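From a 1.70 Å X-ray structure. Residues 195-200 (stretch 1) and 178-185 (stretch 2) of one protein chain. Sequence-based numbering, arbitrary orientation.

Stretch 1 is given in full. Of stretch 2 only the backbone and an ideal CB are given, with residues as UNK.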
ATOM      1  N   ARG A 195       4.042   4.861  13.624  1.00 18.57           N
ATOM      2  CA  ARG A 195       2.950   5.757  13.958  1.00 17.06           C
ATOM      3  C   ARG A 195       3.055   6.988  13.067  1.00 19.12           C
ATOM      4  O   ARG A 195       4.161   7.417  12.743  1.00 22.09           O
ATOM      5  CB  ARG A 195       3.018   6.161  15.431  1.00 19.01           C
ATOM      6  CG  ARG A 195       2.995   5.018  16.433  1.00 23.89           C
ATOM      7  CD  ARG A 195       3.402   5.619  17.768  1.00 26.32           C
ATOM      8  NE  ARG A 195       3.236   4.723  18.892  1.00 38.93           N
ATOM      9  CZ  ARG A 195       3.757   4.951  20.090  1.00 42.43           C
ATOM     10  NH1 ARG A 195       4.498   6.036  20.304  1.00 41.20           N
ATOM     11  NH2 ARG A 195       3.558   4.080  21.070  1.00 47.26           N
ATOM     12  N   THR A 196       1.925   7.554  12.665  1.00 18.72           N
ATOM     13  CA  THR A 196       1.962   8.688  11.747  1.00 17.35           C
ATOM     14  C   THR A 196       1.937  10.015  12.510  1.00 21.09           C
ATOM     15  O   THR A 196       1.103  10.879  12.274  1.00 23.34           O
ATOM     16  CB  THR A 196       0.809   8.604  10.728  1.00 21.56           C
ATOM     17  OG1 THR A 196      -0.419   8.323  11.405  1.00 20.95           O
ATOM     18  CG2 THR A 196       1.080   7.467   9.738  1.00 19.00           C
ATOM     19  N   THR A 197       2.904  10.163  13.405  1.00 20.56           N
ATOM     20  CA  THR A 197       2.988  11.324  14.289  1.00 22.90           C
ATOM     21  C   THR A 197       4.074  12.327  13.895  1.00 25.41           C
ATOM     22  O   THR A 197       4.188  13.393  14.501  1.00 26.04           O
ATOM     23  CB  THR A 197       3.269  10.862  15.717  1.00 22.55           C
ATOM     24  OG1 THR A 197       4.481  10.099  15.716  1.00 26.62           O
ATOM     25  CG2 THR A 197       2.132   9.987  16.216  1.00 22.16           C
ATOM     26  N   ASP A 198       4.885  11.980  12.902  1.00 21.56           N
ATOM     27  CA  ASP A 198       5.999  12.838  12.496  1.00 22.95           C
ATOM     28  C   ASP A 198       5.858  13.154  11.010  1.00 23.06           C
ATOM     29  O   ASP A 198       6.318  12.388  10.157  1.00 21.90           O
ATOM     30  CB  ASP A 198       7.336  12.157  12.802  1.00 23.75           C
ATOM     31  CG  ASP A 198       8.536  12.982  12.365  1.00 26.80           C
ATOM     32  OD1 ASP A 198       8.375  14.194  12.112  1.00 29.17           O
ATOM     33  OD2 ASP A 198       9.648  12.414  12.287  1.00 26.75           O
ATOM     34  N   ARG A 199       5.184  14.254  10.707  1.00 23.23           N
ATOM     35  CA  ARG A 199       4.784  14.510   9.325  1.00 21.43           C
ATOM     36  C   ARG A 199       5.450  15.724   8.730  1.00 26.38           C
ATOM     37  O   ARG A 199       5.931  16.609   9.448  1.00 25.65           O
ATOM     38  CB  ARG A 199       3.275  14.697   9.233  1.00 23.08           C
ATOM     39  CG  ARG A 199       2.513  13.588   9.869  1.00 23.78           C
ATOM     40  CD  ARG A 199       1.044  13.828   9.751  1.00 26.64           C
ATOM     41  NE  ARG A 199       0.314  12.714  10.342  1.00 24.12           N
ATOM     42  CZ  ARG A 199      -1.004  12.573  10.268  1.00 25.28           C
ATOM     43  NH1 ARG A 199      -1.734  13.471   9.616  1.00 24.86           N
ATOM     44  NH2 ARG A 199      -1.588  11.519  10.832  1.00 24.95           N
ATOM     45  N   VAL A 200       5.485  15.746   7.405  1.00 21.96           N
ATOM     46  CA  VAL A 200       5.887  16.942   6.678  1.00 20.22           C
ATOM     47  C   VAL A 200       4.960  17.152   5.501  1.00 23.78           C
ATOM     48  O   VAL A 200       4.432  16.214   4.896  1.00 23.64           O
ATOM     49  CB  VAL A 200       7.332  16.885   6.157  1.00 22.49           C
ATOM     50  CG1 VAL A 200       8.309  16.832   7.305  1.00 29.82           C
ATOM     51  CG2 VAL A 200       7.540  15.712   5.201  1.00 24.41           C
ATOM     52  N   UNK A 178     -10.215  14.807   8.062  1.00 28.89           N
ATOM     53  CA  UNK A 178      -9.319  15.683   8.796  1.00 30.25           C
ATOM     54  C   UNK A 178      -7.986  14.957   8.936  1.00 25.60           C
ATOM     55  O   UNK A 178      -7.781  14.167   9.862  1.00 28.07           O
ATOM     56  CB  UNK A 178      -9.897  16.066  10.160  1.00 30.25           C
ATOM     57  N   UNK A 179      -7.085  15.240   7.998  1.00 29.12           N
ATOM     58  CA  UNK A 179      -5.860  14.459   7.833  1.00 30.70           C
ATOM     59  C   UNK A 179      -4.946  14.597   9.045  1.00 29.14           C
ATOM     60  O   UNK A 179      -4.279  13.639   9.448  1.00 26.82           O
ATOM     61  CB  UNK A 179      -5.119  14.895   6.567  1.00 30.70           C
ATOM     62  N   UNK A 180      -4.946  15.780   9.654  1.00 31.56           N
ATOM     63  CA  UNK A 180      -4.125  16.025  10.832  1.00 28.69           C
ATOM     64  C   UNK A 180      -4.512  15.136  12.014  1.00 27.71           C
ATOM     65  O   UNK A 180      -3.650  14.730  12.793  1.00 29.50           O
ATOM     66  CB  UNK A 180      -4.230  17.496  11.238  1.00 28.69           C
ATOM     67  N   UNK A 181      -5.802  14.830  12.154  1.00 24.76           N
ATOM     68  CA  UNK A 181      -6.273  14.085  13.322  1.00 25.45           C
ATOM     69  C   UNK A 181      -6.268  12.567  13.152  1.00 25.12           C
ATOM     70  O   UNK A 181      -6.130  11.831  14.129  1.00 27.74           O
ATOM     71  CB  UNK A 181      -7.692  14.539  13.669  1.00 25.45           C
ATOM     72  N   UNK A 182      -6.448  12.112  11.914  1.00 23.87           N
ATOM     73  CA  UNK A 182      -6.432  10.691  11.597  1.00 22.17           C
ATOM     74  C   UNK A 182      -4.989  10.194  11.618  1.00 21.76           C
ATOM     75  O   UNK A 182      -4.162  10.663  10.843  1.00 20.62           O
ATOM     76  CB  UNK A 182      -7.083  10.424  10.238  1.00 22.17           C
ATOM     77  N   UNK A 183      -4.686   9.271  12.522  1.00 21.27           N
ATOM     78  CA  UNK A 183      -3.304   8.837  12.715  1.00 19.20           C
ATOM     79  C   UNK A 183      -3.182   7.330  12.627  1.00 19.08           C
ATOM     80  O   UNK A 183      -2.953   6.643  13.623  1.00 20.26           O
ATOM     81  CB  UNK A 183      -2.773   9.324  14.065  1.00 19.20           C
ATOM     82  N   UNK A 184      -3.298   6.806  11.404  1.00 19.09           N
ATOM     83  CA  UNK A 184      -3.188   5.354  11.250  1.00 18.24           C
ATOM     84  C   UNK A 184      -1.774   4.830  11.508  1.00 18.51           C
ATOM     85  O   UNK A 184      -0.795   5.573  11.403  1.00 19.64           O
ATOM     86  CB  UNK A 184      -3.630   4.951   9.842  1.00 18.24           C
ATOM     87  N   UNK A 185      -1.694   3.549  11.856  1.00 18.84           N
ATOM     88  CA  UNK A 185      -0.431   2.810  11.954  1.00 17.66           C
ATOM     89  C   UNK A 185      -0.050   2.246  10.593  1.00 16.82           C
ATOM     90  O   UNK A 185      -0.890   1.645   9.933  1.00 19.48           O
ATOM     91  CB  UNK A 185      -0.537   1.684  12.985  1.00 17.66           C
TER

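The extended side chain of Arg 199 presents its guanidinium edge to two carbonyls, with NH1 donating to O of position 179 (2.6 Å) and NH2 to O of position 182 (2.7 Å), so these contacts leave the side chains there largely free.

At position 178 nothing of stretch 1 lies within 5.5 Å of the ideal CB, and almost any residue would suit. It is Arg 178, whose side chain makes no contact with stretch 1; its carbonyl accepts the backbone N of positions 181 and 182.

Position 179 has helical angles and a CB pointing sideways, 4.8 Å from Arg 199 NH1. A small or medium side chain, aliphatic or polar, could lie beside the guanidinium. Val 179 is found, its CG1 3.8 Å from Arg 199 NH1.

At position 180 the CB points away, yet stands 5.0 Å from Arg 199 NH1. A charge-matched acid would be reasonable, as would a neutral polar residue. The residue is Asp 180, which does not reach the arginine directly: water 1 donates to Asp 180 OD1 (3.0 Å) and accepts from Arg 199 NH1 (3.0 Å).

Position 181 points away into space free of stretch 1 and is unconstrained by it; Leu 181 makes no contact. Position 182 points sideways, also with no stretch 1 atom within 5.5 Å of its CB. Phe 182 serves through its carbonyl.

Position 183 is more crowded. Its CB lies 3.7 Å from Thr 196 OG1 and 4.1 Å from Arg 199 NH2, with Thr 197 CG2 at 5.4 Å. A flexible chain with a polar end would suit. Gln 183 passes its CG 3.5 Å from Arg 199 NH2 and brings OE1 to 4.1 Å from Thr 197 CG2, while its O accepts from water 2 (2.9 Å), which in turn accepts from Thr 196 N (2.9 Å).

Position 184, with phi -69°, admits proline, but small aliphatic residues would also do. Thr 196 OG1 donates to its O (2.8 Å), a bond indifferent to the side chain. In Pro 184 the ring places CD 3.4 Å from Thr 196 OG1.

At position 185 the CA sits 4.9 Å from Arg 195 CA. The long aliphatic part of Arg 195 invites a flat or aliphatic partner. Tyr 185 fills the place: Arg 195 CG lies over one face of its ring, and OH comes 3.8 Å from Arg 195 NE.

Stretch 2, residues 178-185: RVDLFQPY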
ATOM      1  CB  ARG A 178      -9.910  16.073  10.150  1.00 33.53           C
ATOM      2  CG  ARG A 178     -11.165  16.932  10.005  1.00 39.05           C
ATOM      3  CD  ARG A 178     -11.472  17.729  11.257  1.00 41.77           C
ATOM      4  NE  ARG A 178     -12.863  18.176  11.271  1.00 45.45           N
ATOM      5  CZ  ARG A 178     -13.299  19.284  10.679  1.00 46.58           C
ATOM      6  NH1 ARG A 178     -12.452  20.068  10.027  1.00 46.95           N
ATOM      7  NH2 ARG A 178     -14.585  19.611  10.740  1.00 48.65           N
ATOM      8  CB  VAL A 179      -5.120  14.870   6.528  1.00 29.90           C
ATOM      9  CG1 VAL A 179      -3.724  14.266   6.457  1.00 29.48           C
ATOM     10  CG2 VAL A 179      -5.934  14.445   5.312  1.00 30.96           C
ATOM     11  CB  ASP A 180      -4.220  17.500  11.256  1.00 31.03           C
ATOM     12  CG  ASP A 180      -3.568  18.444  10.258  1.00 43.76           C
ATOM     13  OD1 ASP A 180      -3.348  18.040   9.094  1.00 45.54           O
ATOM     14  OD2 ASP A 180      -3.279  19.599  10.635  1.00 54.68           O
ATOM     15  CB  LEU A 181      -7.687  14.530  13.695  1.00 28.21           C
ATOM     16  CG  LEU A 181      -7.880  15.985  14.115  1.00 31.37           C
ATOM     17  CD1 LEU A 181      -9.360  16.249  14.359  1.00 31.46           C
ATOM     18  CD2 LEU A 181      -7.068  16.284  15.359  1.00 31.38           C
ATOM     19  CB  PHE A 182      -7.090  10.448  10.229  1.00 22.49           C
ATOM     20  CG  PHE A 182      -7.040   9.018   9.764  1.00 22.75           C
ATOM     21  CD1 PHE A 182      -7.369   7.981  10.618  1.00 20.56           C
ATOM     22  CD2 PHE A 182      -6.678   8.722   8.461  1.00 21.24           C
ATOM     23  CE1 PHE A 182      -7.337   6.668  10.182  1.00 22.42           C
ATOM     24  CE2 PHE A 182      -6.637   7.408   8.018  1.00 19.05           C
ATOM     25  CZ  PHE A 182      -6.965   6.391   8.877  1.00 19.40           C
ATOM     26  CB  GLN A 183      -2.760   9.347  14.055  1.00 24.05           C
ATOM     27  CG  GLN A 183      -2.682  10.862  14.114  1.00 24.79           C
ATOM     28  CD  GLN A 183      -1.916  11.342  15.340  1.00 31.85           C
ATOM     29  OE1 GLN A 183      -1.868  10.652  16.354  1.00 34.51           O
ATOM     30  NE2 GLN A 183      -1.303  12.515  15.242  1.00 36.36           N
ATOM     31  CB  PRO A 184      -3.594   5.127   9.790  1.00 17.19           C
ATOM     32  CG  PRO A 184      -3.217   6.410   9.098  1.00 18.51           C
ATOM     33  CD  PRO A 184      -3.502   7.497  10.121  1.00 18.85           C
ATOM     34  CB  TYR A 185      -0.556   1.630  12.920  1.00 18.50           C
ATOM     35  CG  TYR A 185      -0.412   1.978  14.377  1.00 18.24           C
ATOM     36  CD1 TYR A 185      -0.905   3.178  14.875  1.00 21.66           C
ATOM     37  CD2 TYR A 185       0.202   1.093  15.252  1.00 23.15           C
ATOM     38  CE1 TYR A 185      -0.774   3.494  16.224  1.00 23.58           C
ATOM     39  CE2 TYR A 185       0.341   1.403  16.590  1.00 24.01           C
ATOM     40  CZ  TYR A 185      -0.147   2.599  17.065  1.00 27.70           C
ATOM     41  OH  TYR A 185      -0.011   2.897  18.402  1.00 30.69           O
TER
HETATM   42  O   HOH W   1      -0.981  16.222   8.589  1.00 30.70           O
HETATM   43  O   HOH W   2      -0.177   6.614  14.438  1.00 21.27           O
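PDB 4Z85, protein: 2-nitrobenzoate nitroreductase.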